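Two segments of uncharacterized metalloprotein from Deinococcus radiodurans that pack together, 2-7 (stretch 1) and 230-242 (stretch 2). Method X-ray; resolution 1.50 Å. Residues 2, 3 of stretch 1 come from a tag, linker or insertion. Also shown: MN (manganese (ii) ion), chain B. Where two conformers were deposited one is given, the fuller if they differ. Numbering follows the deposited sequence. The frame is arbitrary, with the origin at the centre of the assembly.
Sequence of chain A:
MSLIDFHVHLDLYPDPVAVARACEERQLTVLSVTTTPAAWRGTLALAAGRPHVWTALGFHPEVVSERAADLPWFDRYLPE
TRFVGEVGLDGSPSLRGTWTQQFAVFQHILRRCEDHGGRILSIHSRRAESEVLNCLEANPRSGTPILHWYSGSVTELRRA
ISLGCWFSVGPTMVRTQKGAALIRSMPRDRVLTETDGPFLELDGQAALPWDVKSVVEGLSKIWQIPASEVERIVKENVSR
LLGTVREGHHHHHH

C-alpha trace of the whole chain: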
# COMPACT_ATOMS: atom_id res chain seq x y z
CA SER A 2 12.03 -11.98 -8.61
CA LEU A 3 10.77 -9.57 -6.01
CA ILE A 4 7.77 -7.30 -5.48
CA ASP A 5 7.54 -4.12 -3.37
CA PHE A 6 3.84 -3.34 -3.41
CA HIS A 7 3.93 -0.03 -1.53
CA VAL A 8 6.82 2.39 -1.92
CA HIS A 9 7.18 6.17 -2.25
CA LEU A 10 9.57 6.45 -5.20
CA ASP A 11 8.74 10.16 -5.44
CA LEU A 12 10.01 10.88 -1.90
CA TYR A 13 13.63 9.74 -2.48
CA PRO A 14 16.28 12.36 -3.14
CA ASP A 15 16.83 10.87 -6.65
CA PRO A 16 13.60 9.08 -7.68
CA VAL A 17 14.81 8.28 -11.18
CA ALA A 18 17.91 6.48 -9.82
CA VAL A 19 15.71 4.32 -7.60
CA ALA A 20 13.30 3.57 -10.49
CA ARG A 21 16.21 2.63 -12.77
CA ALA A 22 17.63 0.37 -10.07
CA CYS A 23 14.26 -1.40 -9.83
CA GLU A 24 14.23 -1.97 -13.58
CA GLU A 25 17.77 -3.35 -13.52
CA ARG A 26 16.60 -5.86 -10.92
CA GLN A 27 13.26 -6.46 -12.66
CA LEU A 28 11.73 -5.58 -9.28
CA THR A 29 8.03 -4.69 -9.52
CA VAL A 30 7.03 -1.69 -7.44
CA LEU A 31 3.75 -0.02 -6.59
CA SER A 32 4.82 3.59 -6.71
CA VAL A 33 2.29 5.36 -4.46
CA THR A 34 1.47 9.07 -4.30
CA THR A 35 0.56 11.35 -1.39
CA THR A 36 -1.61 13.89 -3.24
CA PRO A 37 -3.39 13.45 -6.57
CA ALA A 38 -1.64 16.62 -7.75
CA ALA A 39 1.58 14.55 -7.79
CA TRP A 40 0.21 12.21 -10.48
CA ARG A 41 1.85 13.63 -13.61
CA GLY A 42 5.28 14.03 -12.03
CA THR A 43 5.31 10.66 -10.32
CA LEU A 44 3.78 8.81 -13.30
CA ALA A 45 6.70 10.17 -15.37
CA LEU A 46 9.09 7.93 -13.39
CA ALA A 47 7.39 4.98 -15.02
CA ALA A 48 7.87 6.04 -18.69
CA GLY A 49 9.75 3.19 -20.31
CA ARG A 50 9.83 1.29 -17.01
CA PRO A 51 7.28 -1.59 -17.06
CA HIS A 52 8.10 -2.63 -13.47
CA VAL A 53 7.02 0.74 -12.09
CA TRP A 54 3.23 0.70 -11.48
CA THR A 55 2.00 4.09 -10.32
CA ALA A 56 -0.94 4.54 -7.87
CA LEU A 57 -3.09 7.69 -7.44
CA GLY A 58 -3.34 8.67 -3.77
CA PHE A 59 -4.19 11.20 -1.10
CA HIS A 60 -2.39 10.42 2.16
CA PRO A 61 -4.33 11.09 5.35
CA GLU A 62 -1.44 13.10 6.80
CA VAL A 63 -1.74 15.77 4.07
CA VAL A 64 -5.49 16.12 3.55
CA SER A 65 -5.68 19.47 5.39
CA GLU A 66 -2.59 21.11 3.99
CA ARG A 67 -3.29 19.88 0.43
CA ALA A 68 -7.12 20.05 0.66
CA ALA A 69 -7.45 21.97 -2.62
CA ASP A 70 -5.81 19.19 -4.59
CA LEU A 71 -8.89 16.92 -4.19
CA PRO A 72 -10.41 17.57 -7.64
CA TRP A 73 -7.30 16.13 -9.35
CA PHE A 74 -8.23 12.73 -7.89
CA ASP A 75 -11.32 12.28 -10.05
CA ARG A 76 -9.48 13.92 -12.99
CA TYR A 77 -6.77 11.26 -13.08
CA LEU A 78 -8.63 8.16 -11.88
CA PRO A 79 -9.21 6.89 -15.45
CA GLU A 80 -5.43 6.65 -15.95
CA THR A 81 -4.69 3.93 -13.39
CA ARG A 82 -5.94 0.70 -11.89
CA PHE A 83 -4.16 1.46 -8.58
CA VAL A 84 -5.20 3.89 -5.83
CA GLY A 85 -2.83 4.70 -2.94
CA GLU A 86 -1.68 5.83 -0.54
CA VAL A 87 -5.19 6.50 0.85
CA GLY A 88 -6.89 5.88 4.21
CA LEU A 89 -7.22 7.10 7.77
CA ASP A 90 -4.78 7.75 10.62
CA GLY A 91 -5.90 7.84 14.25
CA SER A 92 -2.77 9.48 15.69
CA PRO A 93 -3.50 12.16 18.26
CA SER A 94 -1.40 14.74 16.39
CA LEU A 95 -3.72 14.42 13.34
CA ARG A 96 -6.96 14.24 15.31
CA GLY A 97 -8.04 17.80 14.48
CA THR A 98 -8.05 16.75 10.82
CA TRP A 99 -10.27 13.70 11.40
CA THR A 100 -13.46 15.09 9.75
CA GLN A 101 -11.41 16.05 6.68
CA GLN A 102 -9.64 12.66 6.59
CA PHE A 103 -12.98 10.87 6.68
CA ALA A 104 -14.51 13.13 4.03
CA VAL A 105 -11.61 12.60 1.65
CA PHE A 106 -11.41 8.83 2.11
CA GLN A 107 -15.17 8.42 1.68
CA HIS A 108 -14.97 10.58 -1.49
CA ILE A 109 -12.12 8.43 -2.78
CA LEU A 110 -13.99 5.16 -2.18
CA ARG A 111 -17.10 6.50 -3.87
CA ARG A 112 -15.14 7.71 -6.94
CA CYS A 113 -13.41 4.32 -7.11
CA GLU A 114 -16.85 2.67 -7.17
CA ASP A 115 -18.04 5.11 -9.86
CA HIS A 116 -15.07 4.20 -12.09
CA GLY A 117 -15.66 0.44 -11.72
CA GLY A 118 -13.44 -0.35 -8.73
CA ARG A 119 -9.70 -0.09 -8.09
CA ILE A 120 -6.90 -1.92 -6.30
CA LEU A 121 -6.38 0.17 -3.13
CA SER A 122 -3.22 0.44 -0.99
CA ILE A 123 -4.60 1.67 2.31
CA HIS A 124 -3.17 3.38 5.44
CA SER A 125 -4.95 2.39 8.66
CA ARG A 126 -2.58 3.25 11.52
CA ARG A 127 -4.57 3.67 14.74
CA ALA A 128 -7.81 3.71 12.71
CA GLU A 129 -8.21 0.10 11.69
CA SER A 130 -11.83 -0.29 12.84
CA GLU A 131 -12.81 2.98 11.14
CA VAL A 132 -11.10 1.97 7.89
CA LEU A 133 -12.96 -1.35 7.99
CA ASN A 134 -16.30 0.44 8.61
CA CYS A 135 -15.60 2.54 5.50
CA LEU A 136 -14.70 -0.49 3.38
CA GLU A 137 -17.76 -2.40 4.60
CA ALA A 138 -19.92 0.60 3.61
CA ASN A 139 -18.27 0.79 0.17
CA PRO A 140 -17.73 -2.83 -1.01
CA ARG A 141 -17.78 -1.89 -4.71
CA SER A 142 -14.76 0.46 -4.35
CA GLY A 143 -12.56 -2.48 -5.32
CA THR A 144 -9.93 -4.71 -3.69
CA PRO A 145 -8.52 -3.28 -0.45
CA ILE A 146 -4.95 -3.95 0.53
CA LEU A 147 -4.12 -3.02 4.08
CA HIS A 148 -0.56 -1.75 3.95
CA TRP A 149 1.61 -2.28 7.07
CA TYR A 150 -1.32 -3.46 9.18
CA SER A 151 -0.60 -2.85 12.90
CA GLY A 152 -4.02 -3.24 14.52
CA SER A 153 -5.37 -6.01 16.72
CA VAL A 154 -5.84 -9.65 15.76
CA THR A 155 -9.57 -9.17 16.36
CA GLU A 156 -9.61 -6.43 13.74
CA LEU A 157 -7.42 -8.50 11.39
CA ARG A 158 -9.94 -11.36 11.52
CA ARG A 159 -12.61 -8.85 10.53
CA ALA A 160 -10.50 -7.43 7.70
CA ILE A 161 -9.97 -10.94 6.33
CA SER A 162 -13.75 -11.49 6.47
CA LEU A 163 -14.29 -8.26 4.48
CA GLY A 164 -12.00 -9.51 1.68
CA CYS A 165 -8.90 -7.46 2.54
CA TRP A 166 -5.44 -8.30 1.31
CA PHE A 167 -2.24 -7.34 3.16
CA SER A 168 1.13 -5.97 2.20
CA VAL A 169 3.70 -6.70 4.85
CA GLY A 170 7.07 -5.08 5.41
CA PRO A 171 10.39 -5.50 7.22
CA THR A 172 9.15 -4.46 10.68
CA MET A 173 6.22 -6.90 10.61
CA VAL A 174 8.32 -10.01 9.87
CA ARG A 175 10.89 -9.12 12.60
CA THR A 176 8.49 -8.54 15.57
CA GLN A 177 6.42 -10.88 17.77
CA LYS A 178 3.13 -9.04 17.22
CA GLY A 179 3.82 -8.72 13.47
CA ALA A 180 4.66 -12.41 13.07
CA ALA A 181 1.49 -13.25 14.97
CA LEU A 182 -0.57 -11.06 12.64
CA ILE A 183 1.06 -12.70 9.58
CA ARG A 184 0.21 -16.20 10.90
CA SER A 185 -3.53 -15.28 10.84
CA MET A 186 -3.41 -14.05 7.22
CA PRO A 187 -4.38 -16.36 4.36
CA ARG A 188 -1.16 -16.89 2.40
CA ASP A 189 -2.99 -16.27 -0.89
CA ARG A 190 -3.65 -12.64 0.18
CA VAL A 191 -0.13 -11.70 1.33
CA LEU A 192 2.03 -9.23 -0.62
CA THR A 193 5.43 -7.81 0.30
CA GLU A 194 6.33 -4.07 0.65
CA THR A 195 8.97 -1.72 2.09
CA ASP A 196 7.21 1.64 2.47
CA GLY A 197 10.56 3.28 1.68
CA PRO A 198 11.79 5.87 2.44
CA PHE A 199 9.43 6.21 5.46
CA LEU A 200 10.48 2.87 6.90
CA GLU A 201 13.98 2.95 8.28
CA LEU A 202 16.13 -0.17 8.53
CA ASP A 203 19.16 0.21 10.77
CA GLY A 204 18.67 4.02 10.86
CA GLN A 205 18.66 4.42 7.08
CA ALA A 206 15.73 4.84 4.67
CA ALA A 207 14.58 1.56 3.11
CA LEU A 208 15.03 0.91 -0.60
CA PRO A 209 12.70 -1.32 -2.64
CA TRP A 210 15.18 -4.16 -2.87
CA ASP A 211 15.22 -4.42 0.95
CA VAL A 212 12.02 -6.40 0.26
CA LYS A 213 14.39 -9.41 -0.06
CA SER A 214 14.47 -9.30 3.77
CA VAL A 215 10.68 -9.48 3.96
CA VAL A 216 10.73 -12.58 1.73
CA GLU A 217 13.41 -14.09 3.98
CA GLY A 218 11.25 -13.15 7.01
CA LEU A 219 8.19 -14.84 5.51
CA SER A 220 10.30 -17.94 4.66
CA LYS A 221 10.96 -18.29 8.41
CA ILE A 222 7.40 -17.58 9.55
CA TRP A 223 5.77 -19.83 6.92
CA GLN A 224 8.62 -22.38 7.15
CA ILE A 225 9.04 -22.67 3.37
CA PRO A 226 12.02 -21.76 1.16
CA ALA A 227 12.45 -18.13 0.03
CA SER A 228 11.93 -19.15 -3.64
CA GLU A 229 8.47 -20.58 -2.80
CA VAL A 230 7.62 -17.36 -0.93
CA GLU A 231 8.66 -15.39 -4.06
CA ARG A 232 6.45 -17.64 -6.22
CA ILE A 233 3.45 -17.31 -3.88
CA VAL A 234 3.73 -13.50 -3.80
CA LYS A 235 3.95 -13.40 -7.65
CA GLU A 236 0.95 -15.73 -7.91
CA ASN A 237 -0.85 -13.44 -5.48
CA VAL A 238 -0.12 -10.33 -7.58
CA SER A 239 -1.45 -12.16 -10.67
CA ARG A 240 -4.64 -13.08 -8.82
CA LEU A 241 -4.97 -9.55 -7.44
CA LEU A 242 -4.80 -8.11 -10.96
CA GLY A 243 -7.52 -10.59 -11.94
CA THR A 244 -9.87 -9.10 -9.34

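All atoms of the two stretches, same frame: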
# COMPACT_ATOMS: atom_id res chain seq x y z
N SER A 2 11.81 -13.46 -8.64
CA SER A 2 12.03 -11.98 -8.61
C SER A 2 11.12 -11.40 -7.54
O SER A 2 10.23 -12.07 -7.03
CB SER A 2 11.77 -11.35 -9.97
OG SER A 2 10.46 -11.64 -10.42
N LEU A 3 11.38 -10.15 -7.19
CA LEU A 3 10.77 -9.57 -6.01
C LEU A 3 9.73 -8.51 -6.37
O LEU A 3 9.71 -7.94 -7.46
CB LEU A 3 11.84 -8.95 -5.14
CG LEU A 3 12.96 -9.87 -4.61
CD1 LEU A 3 14.18 -9.03 -4.30
CD2 LEU A 3 12.49 -10.66 -3.37
N ILE A 4 8.87 -8.27 -5.39
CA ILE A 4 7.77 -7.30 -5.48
C ILE A 4 7.74 -6.40 -4.26
O ILE A 4 7.74 -6.90 -3.13
CB ILE A 4 6.41 -7.99 -5.55
CG1 ILE A 4 6.36 -9.03 -6.67
CG2 ILE A 4 5.31 -6.93 -5.74
CD1 ILE A 4 6.56 -8.50 -7.98
N ASP A 5 7.70 -5.08 -4.46
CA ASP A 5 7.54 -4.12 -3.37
C ASP A 5 6.24 -3.39 -3.66
O ASP A 5 6.22 -2.44 -4.46
CB ASP A 5 8.70 -3.10 -3.29
CG ASP A 5 8.52 -2.11 -2.16
OD1 ASP A 5 7.42 -2.03 -1.53
OD2 ASP A 5 9.49 -1.39 -1.85
N PHE A 6 5.15 -3.81 -3.03
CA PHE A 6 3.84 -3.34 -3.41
C PHE A 6 3.35 -2.14 -2.60
O PHE A 6 2.15 -1.90 -2.54
CB PHE A 6 2.82 -4.49 -3.40
CG PHE A 6 1.86 -4.45 -4.55
CD1 PHE A 6 2.33 -4.74 -5.82
CD2 PHE A 6 0.54 -4.05 -4.41
CE1 PHE A 6 1.48 -4.69 -6.89
CE2 PHE A 6 -0.30 -4.00 -5.51
CZ PHE A 6 0.16 -4.34 -6.73
N HIS A 7 4.26 -1.33 -2.09
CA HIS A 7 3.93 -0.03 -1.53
C HIS A 7 5.22 0.69 -1.22
O HIS A 7 5.86 0.42 -0.19
CB HIS A 7 3.09 -0.18 -0.27
CG HIS A 7 2.72 1.12 0.38
ND1 HIS A 7 1.45 1.64 0.31
CD2 HIS A 7 3.46 2.01 1.10
CE1 HIS A 7 1.41 2.78 0.97
NE2 HIS A 7 2.60 3.02 1.48
N VAL A 230 8.22 -18.65 -1.34
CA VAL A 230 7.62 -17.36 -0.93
C VAL A 230 7.55 -16.40 -2.12
O VAL A 230 6.49 -15.84 -2.40
CB VAL A 230 8.38 -16.70 0.21
CG1 VAL A 230 7.79 -15.28 0.51
CG2 VAL A 230 8.35 -17.58 1.44
N GLU A 231 8.65 -16.25 -2.87
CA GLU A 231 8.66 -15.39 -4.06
C GLU A 231 7.59 -15.82 -5.07
O GLU A 231 6.89 -14.97 -5.65
CB GLU A 231 10.04 -15.36 -4.73
CG GLU A 231 11.13 -14.79 -3.86
CD GLU A 231 12.44 -14.56 -4.61
OE1 GLU A 231 12.55 -14.95 -5.80
OE2 GLU A 231 13.36 -13.99 -4.00
N ARG A 232 7.45 -17.13 -5.28
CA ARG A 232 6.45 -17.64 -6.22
C ARG A 232 5.05 -17.30 -5.74
O ARG A 232 4.22 -16.88 -6.54
CB ARG A 232 6.59 -19.16 -6.40
CG ARG A 232 5.45 -19.79 -7.21
CD ARG A 232 5.55 -21.34 -7.29
NE ARG A 232 5.65 -22.00 -5.98
CZ ARG A 232 4.64 -22.27 -5.16
NH1 ARG A 232 3.39 -21.95 -5.47
NH2 ARG A 232 4.88 -22.88 -4.01
N ILE A 233 4.77 -17.57 -4.47
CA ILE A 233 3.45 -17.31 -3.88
C ILE A 233 3.06 -15.83 -4.00
O ILE A 233 1.96 -15.52 -4.45
CB ILE A 233 3.41 -17.78 -2.44
CG1 ILE A 233 3.32 -19.30 -2.41
CG2 ILE A 233 2.22 -17.19 -1.68
CD1 ILE A 233 3.70 -19.90 -1.09
N VAL A 234 3.97 -14.94 -3.65
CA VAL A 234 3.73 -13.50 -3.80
C VAL A 234 3.48 -13.10 -5.27
O VAL A 234 2.54 -12.36 -5.55
CB VAL A 234 4.85 -12.67 -3.15
CG1 VAL A 234 4.62 -11.17 -3.40
CG2 VAL A 234 4.92 -12.97 -1.65
N LYS A 235 4.24 -13.65 -6.23
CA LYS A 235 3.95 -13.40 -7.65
C LYS A 235 2.59 -13.93 -8.08
O LYS A 235 1.86 -13.28 -8.81
CB LYS A 235 5.01 -14.04 -8.55
CG LYS A 235 6.32 -13.33 -8.57
CD LYS A 235 6.39 -12.43 -9.80
CE LYS A 235 7.66 -11.66 -9.86
NZ LYS A 235 7.69 -10.79 -11.09
N GLU A 236 2.26 -15.15 -7.63
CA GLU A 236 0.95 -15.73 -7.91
C GLU A 236 -0.14 -14.83 -7.33
O GLU A 236 -1.20 -14.65 -7.95
CB GLU A 236 0.79 -17.13 -7.31
CG GLU A 236 1.65 -18.20 -7.93
CD GLU A 236 1.65 -19.50 -7.15
OE1 GLU A 236 1.10 -19.56 -6.01
OE2 GLU A 236 2.21 -20.48 -7.68
N ASN A 237 0.12 -14.30 -6.14
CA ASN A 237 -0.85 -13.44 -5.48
C ASN A 237 -1.06 -12.13 -6.25
O ASN A 237 -2.20 -11.71 -6.42
CB ASN A 237 -0.45 -13.16 -4.04
CG ASN A 237 -0.52 -14.39 -3.15
OD1 ASN A 237 -1.07 -15.45 -3.53
ND2 ASN A 237 0.04 -14.26 -1.95
N VAL A 238 0.02 -11.54 -6.76
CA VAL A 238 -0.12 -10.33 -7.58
C VAL A 238 -0.92 -10.64 -8.84
O VAL A 238 -1.80 -9.88 -9.22
CB VAL A 238 1.25 -9.68 -7.91
CG1 VAL A 238 1.08 -8.52 -8.94
CG2 VAL A 238 1.89 -9.17 -6.65
N SER A 239 -0.65 -11.78 -9.50
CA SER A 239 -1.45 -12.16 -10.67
C SER A 239 -2.93 -12.26 -10.34
O SER A 239 -3.77 -11.75 -11.09
CB SER A 239 -0.98 -13.49 -11.28
OG SER A 239 0.42 -13.49 -11.48
N ARG A 240 -3.26 -12.90 -9.21
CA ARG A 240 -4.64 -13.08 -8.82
C ARG A 240 -5.30 -11.75 -8.47
O ARG A 240 -6.43 -11.48 -8.84
CB ARG A 240 -4.73 -14.04 -7.64
CG ARG A 240 -6.14 -14.36 -7.22
CD ARG A 240 -6.22 -15.62 -6.33
NE ARG A 240 -5.97 -15.34 -4.92
CZ ARG A 240 -6.83 -14.74 -4.10
NH1 ARG A 240 -8.02 -14.32 -4.53
NH2 ARG A 240 -6.50 -14.56 -2.83
N LEU A 241 -4.54 -10.90 -7.78
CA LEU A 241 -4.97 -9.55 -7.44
C LEU A 241 -5.36 -8.76 -8.68
O LEU A 241 -6.42 -8.13 -8.72
CB LEU A 241 -3.85 -8.80 -6.70
CG LEU A 241 -4.11 -7.33 -6.37
CD1 LEU A 241 -5.14 -7.22 -5.22
CD2 LEU A 241 -2.80 -6.62 -6.04
N LEU A 242 -4.49 -8.78 -9.68
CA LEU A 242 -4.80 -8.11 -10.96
C LEU A 242 -6.04 -8.68 -11.66
O LEU A 242 -6.71 -7.97 -12.42
CB LEU A 242 -3.58 -8.21 -11.87
CG LEU A 242 -2.40 -7.39 -11.39
CD1 LEU A 242 -1.13 -7.78 -12.14
CD2 LEU A 242 -2.68 -5.88 -11.50
MN MN B . 3.35 4.70 2.53
O HOH W 1 7.90 -12.24 -5.41
O HOH W 2 9.21 -8.53 -10.15
O HOH W 3 3.20 4.79 4.56

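A short N-terminal strand lies across one side of a helix from the far end of the chain, in a contact that is apolar at its centre and becomes polar and water-bridged toward the chain terminus. The axes of strand 4-6 and helix 230-242 approach to 10.2 Å at an angle of 47°, and the two stretches together bury 447 Å².

The strand's alternation sets the pattern. Ile-4 and Phe-6 direct their CA-to-CB bonds toward the helix, whereas Asp-5, between them, lies out of its reach. On the helix, Val-234, Val-238 and Leu-241 follow one another at intervals of four and three residues, so they fall along one side and all point toward the strand. Ile-4 sits over the first two: its CB lies 4.2 Å from Val-234 CG1, and its CG2 lies 4.2 Å from Val-238 CG2. A beta-branched side chain is compact and carries methyl groups close to the backbone, which suits both the strand and the valines facing it. With chi1 and chi2 both m, Ile-4 also brings CD1 to 3.8 Å from Lys-235 CE, so the aliphatic part of the lysine extends the apolar surface.

Phe-6 reaches further along the helix. Its ring meets the two residues obliquely, with CE1 4.4 Å from Val-238 CG1 and CE2 3.7 Å from Leu-241 CD2. The broad, flat ring can touch both at once, and leucine, longer than valine, carries its CD2 methyl out to meet it. These contacts are van der Waals in character, and all five apolar residues are buried.

Near the terminus, Ser-2 and Leu-3 come from an expression tag, so their contacts belong to the construct. Ser-2 N donates a hydrogen bond to Glu-231 OE1 at 3.3 Å; the extended chi2 (t) of Glu-231 helps carry its carboxylate outward from the helix. Leu-3 CD2 comes within 3.5 Å of Glu-231 OE2. Two waters join the stretches here. Water 1 donates to Ser-2 O at 2.8 Å and to Glu-231 O at 2.9 Å, while water 2 donates to Leu-3 O at 2.8 Å and accepts from Lys-235 NZ at 2.9 Å. Lysine suits this margin because its long chain can pack against Ile-4 while its ammonium group meets solvent.

The helix keeps its own backbone hydrogen bonds throughout, including Val-238 N to Val-234 O at 2.9 Å. Beyond the contact, His-7 NE2 binds the manganese ion at 2.1 Å.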